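Catecholate siderophore receptor Fiu (Escherichia coli, PDB 6BPM) carries iron bound to catecholate siderophores across the outer membrane, using energy delivered by TonB, and also admits catechol-substituted cephalosporins and serves as the receptor for several microcins. Local coordinates at residues Y128-P133 against Q504-G509; N437-Y442 against D472-G477. All coordinates share one frame; numbering follows the deposited sequence.

Contact 1 of 2, residues Y128-P133 against Q504-G509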
ATOM      1  N   TYR A 128      -9.029   5.769 -11.452  1.00 41.66           N
ATOM      2  CA  TYR A 128      -9.655   4.626 -10.808  1.00 22.85           C
ATOM      3  C   TYR A 128     -10.841   4.991  -9.930  1.00 22.56           C
ATOM      4  O   TYR A 128     -11.303   4.150  -9.160  1.00 40.55           O
ATOM      5  CB  TYR A 128      -8.607   3.855 -10.026  1.00 21.55           C
ATOM      6  CG  TYR A 128      -7.446   3.432 -10.908  1.00 33.12           C
ATOM      7  CD1 TYR A 128      -7.597   2.427 -11.850  1.00 32.49           C
ATOM      8  CD2 TYR A 128      -6.206   4.036 -10.802  1.00 34.33           C
ATOM      9  CE1 TYR A 128      -6.540   2.032 -12.662  1.00 39.20           C
ATOM     10  CE2 TYR A 128      -5.145   3.648 -11.613  1.00 36.12           C
ATOM     11  CZ  TYR A 128      -5.319   2.645 -12.534  1.00 37.30           C
ATOM     12  OH  TYR A 128      -4.272   2.258 -13.337  1.00 42.91           O
ATOM     13  N   GLY A 129     -11.350   6.209 -10.031  1.00 35.69           N
ATOM     14  CA  GLY A 129     -12.470   6.640  -9.218  1.00 40.20           C
ATOM     15  C   GLY A 129     -11.993   7.332  -7.952  1.00 39.27           C
ATOM     16  O   GLY A 129     -10.924   7.956  -7.954  1.00 41.93           O
ATOM     17  N   ARG A 130     -12.764   7.231  -6.867  1.00 31.70           N
ATOM     18  CA  ARG A 130     -12.307   7.788  -5.599  1.00 29.18           C
ATOM     19  C   ARG A 130     -10.949   7.201  -5.236  1.00 26.04           C
ATOM     20  O   ARG A 130     -10.613   6.082  -5.622  1.00 35.16           O
ATOM     21  CB  ARG A 130     -13.335   7.529  -4.497  1.00 26.48           C
ATOM     22  CG  ARG A 130     -13.582   6.061  -4.233  1.00 26.26           C
ATOM     23  CD  ARG A 130     -14.589   5.785  -3.116  1.00 31.82           C
ATOM     24  NE  ARG A 130     -14.743   4.337  -3.010  1.00 50.23           N
ATOM     25  CZ  ARG A 130     -13.907   3.545  -2.355  1.00 60.21           C
ATOM     26  NH1 ARG A 130     -12.851   4.063  -1.728  1.00 64.27           N
ATOM     27  NH2 ARG A 130     -14.121   2.235  -2.334  1.00 53.29           N
ATOM     28  N   SER A 131     -10.129   8.004  -4.566  1.00 30.50           N
ATOM     29  CA  SER A 131      -8.817   7.551  -4.124  1.00 32.81           C
ATOM     30  C   SER A 131      -8.362   8.446  -2.980  1.00 30.75           C
ATOM     31  O   SER A 131      -8.952   9.495  -2.711  1.00 35.55           O
ATOM     32  CB  SER A 131      -7.788   7.541  -5.275  1.00 39.32           C
ATOM     33  OG  SER A 131      -7.202   8.807  -5.500  1.00 37.94           O
ATOM     34  N   ALA A 132      -7.320   7.995  -2.287  1.00 39.58           N
ATOM     35  CA  ALA A 132      -6.629   8.843  -1.342  1.00 47.10           C
ATOM     36  C   ALA A 132      -5.898   9.954  -2.102  1.00 53.29           C
ATOM     37  O   ALA A 132      -5.611   9.817  -3.295  1.00 54.25           O
ATOM     38  CB  ALA A 132      -5.653   8.021  -0.505  1.00 38.87           C
ATOM     39  N   PRO A 133      -5.636  11.087  -1.447  1.00 41.09           N
ATOM     40  CA  PRO A 133      -5.004  12.234  -2.139  1.00 31.30           C
ATOM     41  C   PRO A 133      -3.496  12.069  -2.278  1.00 35.21           C
ATOM     42  O   PRO A 133      -2.712  12.919  -1.866  1.00 49.66           O
ATOM     43  CB  PRO A 133      -5.392  13.419  -1.244  1.00 32.01           C
ATOM     44  CG  PRO A 133      -5.580  12.835   0.122  1.00 28.34           C
ATOM     45  CD  PRO A 133      -6.128  11.428  -0.100  1.00 24.01           C
ATOM     46  N   GLN A 504     -11.005  13.173  -5.811  1.00 41.60           N
ATOM     47  CA  GLN A 504     -11.955  13.366  -4.730  1.00 36.69           C
ATOM     48  C   GLN A 504     -12.098  12.098  -3.905  1.00 39.26           C
ATOM     49  O   GLN A 504     -11.829  10.982  -4.357  1.00 42.40           O
ATOM     50  CB  GLN A 504     -13.327  13.814  -5.254  1.00 37.43           C
ATOM     51  CG  GLN A 504     -13.317  15.174  -5.955  1.00 35.07           C
ATOM     52  CD  GLN A 504     -14.690  15.585  -6.462  1.00 43.17           C
ATOM     53  OE1 GLN A 504     -15.554  16.007  -5.692  1.00 44.12           O
ATOM     54  NE2 GLN A 504     -14.896  15.465  -7.764  1.00 56.73           N
ATOM     55  N   GLN A 505     -12.523  12.298  -2.662  1.00 41.61           N
ATOM     56  CA  GLN A 505     -12.821  11.200  -1.750  1.00 36.20           C
ATOM     57  C   GLN A 505     -14.089  11.591  -1.004  1.00 32.64           C
ATOM     58  O   GLN A 505     -14.042  12.420  -0.083  1.00 37.78           O
ATOM     59  CB  GLN A 505     -11.667  10.940  -0.788  1.00 21.23           C
ATOM     60  CG  GLN A 505     -11.924   9.786   0.170  1.00 20.80           C
ATOM     61  CD  GLN A 505     -11.881   8.431  -0.519  1.00 32.54           C
ATOM     62  OE1 GLN A 505     -12.829   8.010  -1.193  1.00 31.83           O
ATOM     63  NE2 GLN A 505     -10.754   7.766  -0.392  1.00 20.23           N
ATOM     64  N   PRO A 506     -15.238  11.052  -1.392  1.00 44.32           N
ATOM     65  CA  PRO A 506     -16.497  11.495  -0.801  1.00 41.44           C
ATOM     66  C   PRO A 506     -16.659  10.927   0.594  1.00 36.20           C
ATOM     67  O   PRO A 506     -15.954   9.979   0.970  1.00 26.78           O
ATOM     68  CB  PRO A 506     -17.556  10.910  -1.746  1.00 34.74           C
ATOM     69  CG  PRO A 506     -16.913   9.694  -2.297  1.00 30.80           C
ATOM     70  CD  PRO A 506     -15.442  10.009  -2.416  1.00 37.68           C
ATOM     71  N   PRO A 507     -17.609  11.460   1.365  1.00 40.58           N
ATOM     72  CA  PRO A 507     -18.001  10.822   2.630  1.00 35.18           C
ATOM     73  C   PRO A 507     -18.262   9.333   2.453  1.00 39.93           C
ATOM     74  O   PRO A 507     -19.054   8.931   1.594  1.00 43.99           O
ATOM     75  CB  PRO A 507     -19.294  11.557   2.997  1.00 31.96           C
ATOM     76  CG  PRO A 507     -19.192  12.875   2.298  1.00 36.91           C
ATOM     77  CD  PRO A 507     -18.458  12.616   1.030  1.00 37.86           C
ATOM     78  N   GLY A 508     -17.589   8.500   3.240  1.00 35.33           N
ATOM     79  CA  GLY A 508     -17.750   7.074   3.127  1.00 31.84           C
ATOM     80  C   GLY A 508     -16.821   6.409   2.145  1.00 38.47           C
ATOM     81  O   GLY A 508     -16.847   5.179   2.031  1.00 40.58           O
ATOM     82  N   GLY A 509     -16.008   7.181   1.425  1.00 35.65           N
ATOM     83  CA  GLY A 509     -15.085   6.608   0.469  1.00 31.86           C
ATOM     84  C   GLY A 509     -13.828   6.050   1.076  1.00 23.21           C
ATOM     85  O   GLY A 509     -13.131   5.266   0.431  1.00 34.20           O
TER
HETATM   86  O   HOH W   1     -12.255  10.813  -7.171  1.00 48.43           O

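Contact 2 of 2, residues N437-Y442 against D472-G477. With POG ((20S)-2,5,8,11,14,17-hexamethyl-3,6,9,12,15,18-hexaoxahenicosane-1,20-diol), chain E.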
ATOM      1  N   ASN A 437     -21.310   8.009 -10.152  1.00 32.47           N
ATOM      2  CA  ASN A 437     -22.541   8.017  -9.376  1.00 34.63           C
ATOM      3  C   ASN A 437     -22.405   6.910  -8.342  1.00 39.88           C
ATOM      4  O   ASN A 437     -22.147   5.755  -8.695  1.00 44.08           O
ATOM      5  CB  ASN A 437     -23.776   7.792 -10.243  1.00 46.00           C
ATOM      6  CG  ASN A 437     -24.071   8.960 -11.147  1.00 69.97           C
ATOM      7  OD1 ASN A 437     -23.830  10.109 -10.790  1.00 85.09           O
ATOM      8  ND2 ASN A 437     -24.614   8.675 -12.325  1.00 75.37           N
ATOM      9  N   TYR A 438     -22.513   7.272  -7.070  1.00 38.43           N
ATOM     10  CA  TYR A 438     -22.320   6.331  -5.986  1.00 29.95           C
ATOM     11  C   TYR A 438     -23.484   6.441  -5.020  1.00 29.98           C
ATOM     12  O   TYR A 438     -24.088   7.505  -4.862  1.00 39.79           O
ATOM     13  CB  TYR A 438     -20.982   6.570  -5.255  1.00 39.21           C
ATOM     14  CG  TYR A 438     -20.930   7.818  -4.394  1.00 41.99           C
ATOM     15  CD1 TYR A 438     -21.266   7.776  -3.052  1.00 39.00           C
ATOM     16  CD2 TYR A 438     -20.537   9.039  -4.930  1.00 47.95           C
ATOM     17  CE1 TYR A 438     -21.210   8.917  -2.260  1.00 42.10           C
ATOM     18  CE2 TYR A 438     -20.487  10.181  -4.152  1.00 42.09           C
ATOM     19  CZ  TYR A 438     -20.826  10.118  -2.821  1.00 43.08           C
ATOM     20  OH  TYR A 438     -20.772  11.258  -2.048  1.00 45.43           O
ATOM     21  N   HIS A 439     -23.815   5.310  -4.406  1.00 36.98           N
ATOM     22  CA  HIS A 439     -24.683   5.259  -3.239  1.00 30.60           C
ATOM     23  C   HIS A 439     -23.934   4.463  -2.192  1.00 29.30           C
ATOM     24  O   HIS A 439     -23.415   3.385  -2.501  1.00 31.56           O
ATOM     25  CB  HIS A 439     -26.018   4.614  -3.552  1.00 42.94           C
ATOM     26  CG  HIS A 439     -26.960   4.591  -2.391  1.00 61.45           C
ATOM     27  ND1 HIS A 439     -27.359   5.735  -1.734  1.00 64.61           N
ATOM     28  CD2 HIS A 439     -27.586   3.563  -1.773  1.00 64.18           C
ATOM     29  CE1 HIS A 439     -28.197   5.414  -0.766  1.00 66.11           C
ATOM     30  NE2 HIS A 439     -28.346   4.102  -0.764  1.00 66.34           N
ATOM     31  N   THR A 440     -23.813   5.016  -0.984  1.00 34.97           N
ATOM     32  CA  THR A 440     -23.149   4.339   0.124  1.00 38.29           C
ATOM     33  C   THR A 440     -24.137   4.122   1.261  1.00 34.35           C
ATOM     34  O   THR A 440     -24.940   5.007   1.571  1.00 40.17           O
ATOM     35  CB  THR A 440     -21.936   5.132   0.637  1.00 36.04           C
ATOM     36  OG1 THR A 440     -20.973   5.248  -0.410  1.00 42.90           O
ATOM     37  CG2 THR A 440     -21.273   4.390   1.786  1.00 29.21           C
ATOM     38  N   GLU A 441     -24.089   2.933   1.864  1.00 34.58           N
ATOM     39  CA  GLU A 441     -24.918   2.587   3.017  1.00 36.64           C
ATOM     40  C   GLU A 441     -24.025   2.073   4.131  1.00 34.96           C
ATOM     41  O   GLU A 441     -23.138   1.243   3.887  1.00 33.29           O
ATOM     42  CB  GLU A 441     -25.945   1.533   2.689  1.00 37.36           C
ATOM     43  CG  GLU A 441     -26.987   1.945   1.703  1.00 64.22           C
ATOM     44  CD  GLU A 441     -28.031   0.878   1.527  1.00 85.22           C
ATOM     45  OE1 GLU A 441     -27.648  -0.280   1.274  1.00 90.93           O
ATOM     46  OE2 GLU A 441     -29.228   1.192   1.650  1.00 97.08           O
ATOM     47  N   TYR A 442     -24.273   2.551   5.356  1.00 30.47           N
ATOM     48  CA  TYR A 442     -23.473   2.154   6.506  1.00 31.89           C
ATOM     49  C   TYR A 442     -24.328   2.064   7.756  1.00 37.79           C
ATOM     50  O   TYR A 442     -25.138   2.949   8.039  1.00 39.75           O
ATOM     51  CB  TYR A 442     -22.343   3.139   6.781  1.00 34.45           C
ATOM     52  CG  TYR A 442     -21.376   2.695   7.867  1.00 29.44           C
ATOM     53  CD1 TYR A 442     -20.456   1.682   7.623  1.00 25.31           C
ATOM     54  CD2 TYR A 442     -21.365   3.302   9.124  1.00 29.85           C
ATOM     55  CE1 TYR A 442     -19.550   1.280   8.586  1.00 27.26           C
ATOM     56  CE2 TYR A 442     -20.453   2.900  10.110  1.00 31.39           C
ATOM     57  CZ  TYR A 442     -19.549   1.889   9.822  1.00 32.10           C
ATOM     58  OH  TYR A 442     -18.634   1.452  10.741  1.00 35.85           O
ATOM     59  N   ASP A 472     -26.843   4.419  11.377  1.00 50.96           N
ATOM     60  CA  ASP A 472     -27.521   3.745  10.265  1.00 46.26           C
ATOM     61  C   ASP A 472     -27.951   4.861   9.310  1.00 44.39           C
ATOM     62  O   ASP A 472     -29.007   5.466   9.500  1.00 52.12           O
ATOM     63  CB  ASP A 472     -28.714   2.941  10.710  1.00 44.79           C
ATOM     64  CG  ASP A 472     -29.365   2.200   9.566  1.00 59.18           C
ATOM     65  OD1 ASP A 472     -28.966   2.429   8.414  1.00 70.84           O
ATOM     66  OD2 ASP A 472     -30.310   1.422   9.801  1.00 72.00           O
ATOM     67  N   THR A 473     -27.126   5.132   8.305  1.00 42.26           N
ATOM     68  CA  THR A 473     -27.467   6.200   7.381  1.00 50.95           C
ATOM     69  C   THR A 473     -26.929   5.873   5.990  1.00 41.09           C
ATOM     70  O   THR A 473     -26.311   4.827   5.765  1.00 31.68           O
ATOM     71  CB  THR A 473     -26.972   7.546   7.926  1.00 53.42           C
ATOM     72  OG1 THR A 473     -27.427   8.606   7.076  1.00 54.67           O
ATOM     73  CG2 THR A 473     -25.456   7.559   8.044  1.00 41.27           C
ATOM     74  N   ALA A 474     -27.199   6.775   5.048  1.00 40.21           N
ATOM     75  CA  ALA A 474     -26.828   6.568   3.658  1.00 41.19           C
ATOM     76  C   ALA A 474     -26.463   7.897   2.993  1.00 48.99           C
ATOM     77  O   ALA A 474     -26.841   8.979   3.455  1.00 45.83           O
ATOM     78  CB  ALA A 474     -27.960   5.864   2.910  1.00 27.38           C
ATOM     79  N   LYS A 475     -25.742   7.801   1.876  1.00 50.28           N
ATOM     80  CA  LYS A 475     -25.224   8.981   1.193  1.00 52.02           C
ATOM     81  C   LYS A 475     -25.120   8.716  -0.303  1.00 42.47           C
ATOM     82  O   LYS A 475     -24.411   7.792  -0.708  1.00 39.41           O
ATOM     83  CB  LYS A 475     -23.849   9.330   1.757  1.00 49.11           C
ATOM     84  CG  LYS A 475     -23.028  10.250   0.898  1.00 46.68           C
ATOM     85  CD  LYS A 475     -23.615  11.629   0.907  1.00 44.80           C
ATOM     86  CE  LYS A 475     -22.584  12.628   0.461  1.00 46.28           C
ATOM     87  NZ  LYS A 475     -23.207  13.959   0.316  1.00 54.04           N
ATOM     88  N   SER A 476     -25.742   9.571  -1.118  1.00 44.34           N
ATOM     89  CA  SER A 476     -25.662   9.479  -2.578  1.00 43.95           C
ATOM     90  C   SER A 476     -24.938  10.696  -3.130  1.00 48.53           C
ATOM     91  O   SER A 476     -25.115  11.819  -2.640  1.00 50.66           O
ATOM     92  CB  SER A 476     -27.040   9.416  -3.219  1.00 42.07           C
ATOM     93  OG  SER A 476     -27.743   8.272  -2.782  1.00 57.82           O
ATOM     94  N   GLY A 477     -24.132  10.481  -4.160  1.00 45.55           N
ATOM     95  CA  GLY A 477     -23.414  11.623  -4.677  1.00 46.71           C
ATOM     96  C   GLY A 477     -22.842  11.414  -6.060  1.00 51.06           C
ATOM     97  O   GLY A 477     -22.890  10.326  -6.642  1.00 51.02           O
TER
HETATM   98  OH  POG E 803     -28.500  12.597  -4.589  1.00131.95           O
HETATM   99  C2  POG E 803     -27.807  12.655  -5.807  1.00132.33           C
HETATM  100  C1  POG E 803     -28.205  13.906  -6.593  1.00128.39           C
HETATM  101  C3  POG E 803     -28.129  11.406  -6.628  1.00136.34           C
HETATM  102  O2  POG E 803     -26.979  10.613  -6.706  1.00137.80           O
HETATM  103  C5  POG E 803     -27.038   9.589  -7.654  1.00137.30           C
HETATM  104  O1  POG E 803     -20.729  -6.532 -11.483  1.00 96.30           O
HETATM  105  C4  POG E 803     -21.064  -5.441 -10.670  1.00 93.67           C
HETATM  106  C6  POG E 803     -22.578  -5.248 -10.671  1.00 91.95           C
HETATM  107  O3  POG E 803     -22.918  -4.263  -9.730  1.00 80.76           O
HETATM  108  C7  POG E 803     -24.281  -4.169  -9.401  1.00 79.59           C
HETATM  109  C8  POG E 803     -24.810  -2.728  -9.443  1.00 78.33           C
HETATM  110  O4  POG E 803     -23.834  -1.771  -9.082  1.00 68.65           O
HETATM  111  C9  POG E 803     -24.238  -0.452  -8.784  1.00 71.88           C
HETATM  112  C10 POG E 803     -24.655   0.390 -10.002  1.00 69.11           C
HETATM  113  O5  POG E 803     -24.637   1.731  -9.557  1.00 74.46           O
HETATM  114  C11 POG E 803     -25.602   2.701  -9.884  1.00 82.23           C
HETATM  115  C12 POG E 803     -26.361   3.111  -8.626  1.00 95.86           C
HETATM  116  O6  POG E 803     -25.549   3.985  -7.909  1.00 98.87           O
HETATM  117  C13 POG E 803     -26.267   4.964  -7.226  1.00112.15           C
HETATM  118  C14 POG E 803     -26.271   6.252  -8.053  1.00123.72           C
HETATM  119  O7  POG E 803     -26.745   7.283  -7.229  1.00131.36           O
HETATM  120  C15 POG E 803     -26.052   8.498  -7.258  1.00133.03           C
HETATM  121  C16 POG E 803     -26.654  10.133  -9.025  1.00139.75           C
HETATM  122  C17 POG E 803     -27.168   6.115  -9.289  1.00122.38           C
HETATM  123  C18 POG E 803     -26.731   1.944  -7.700  1.00101.39           C
HETATM  124  C19 POG E 803     -26.015  -0.052 -10.550  1.00 66.67           C
HETATM  125  C20 POG E 803     -26.073  -2.698  -8.564  1.00 83.91           C
HETATM  126  C21 POG E 803     -23.250  -6.582 -10.336  1.00101.93           C

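Contact 1 of 2, residues Y128-P133 against Q504-G509
The carbonyl oxygen of Gln504, at the end of barrel strand 494-505, is approached by three donors of unequal strength. A water donates to Gln504 O at 2.9 Å and also to Gly129 O at 3.2 Å, tying the loop that follows helix 125-128 to the barrel wall. Ser131 N adds a weak but fairly straight bond to Gln504 O (3.4 Å, 159° at the hydrogen), and the CA-H of Arg130 leans on the same oxygen.

Arg130 supplies most of the remaining contact. Its CG sits between the backbone N and the carbonyl carbon (chi1 61°), and from there the chain runs straight out to NE, carrying its methylenes past Gln505 and the turn that follows. CB meets the ring of Pro506 at CD, 3.9 Å away, while CD passes 3.7 Å from Gly509 CA, a close approach made possible by the bare glycine. The Gln505 side chain, bent at chi2, crosses that of Arg130 obliquely, its amide plane turned 33° from the guanidinium; its CB lies 3.6 Å from Ser131 O. At the far end of the arginine, NH2 forms a salt bridge with Glu370 of the barrel, so the charge is matched beyond this contact.

Each segment has an internal bond as well. Pro506 to Gly509 form a type II turn closed by Gly509 N to Pro506 O (2.8 Å), with Gly508 taking the positive phi that the turn requires. Within 128-133, Ser131 OG donates to Ala132 O at 2.9 Å. Water, backbone and arginine together join a loop of the plug to the inner wall of the barrel, the interface that defines TonB-dependent receptors, in which a globular plug fills a 22-stranded beta barrel.

Contact 2 of 2, residues N437-Y442 against D472-G477
Tyr438 and Gly477 form one of three hydrogen-bonded pairs between two antiparallel barrel strands. Like Thr440 with Lys475 and Tyr442 with Thr473, they exchange two N-H...O bonds, the shortest of the set including Thr440 N to Lys475 O at 2.9 Å.

Aromatic packing dominates the face bearing Tyr438, Thr440 and Lys475. With CG held between the backbone N and the carbonyl carbon (chi1 72°), the Tyr438 ring folds across the neighbouring strand, putting its centre over Gly477 N, 3.5 Å from the ring plane, and CE2 3.3 Å from Gly477 CA. Lys475 crosses beside the phenol, CE 3.4 Å from Tyr438 OH, and sends NZ on to Thr526 O. With an alanine in place of Tyr438, Gly477 would probably lose its aromatic cover and the Lys475 methylenes their support, opening a gap beside Pro506.

The side-chain hydrogen bond between the two strands lies on the other face. Ser476 OG meets His439 ND1 at the imidazole edge, at 2.8 Å, and Ala474 CB lies 3.7 Å from His439 CE1. A bound polyether lies across the strands on this side, its C15 3.3 Å from Tyr438 O, and touches His439 CB and Ser476 CB.

The chemistry implies a wall with two characters: an aromatic-over-glycine joint turned to the loops inside the barrel and, on the outside, a mixed surface against which a polyether packs through van der Waals contacts, consistent with a membrane-facing wall.

How the contacts relate
Along the chain the order is 128-133, 437-442, 472-477 and 504-509, so contact 2 falls within the long span that contact 1 bridges. Strands 427-447, 467-489 and 494-505 are consecutive neighbours in the antiparallel barrel: contact 2 pairs the first two, and the barrel segment of contact 1 starts at the end of the third. Their centres lie 13 Å apart and they touch directly, Pro506 CB packing 3.2 Å from Tyr438 OH and Pro507 CG 3.9 Å from Lys475 CE. One contact thus holds the barrel strands to each other while the other joins plug to barrel, and the proline turn links the two at the inner wall.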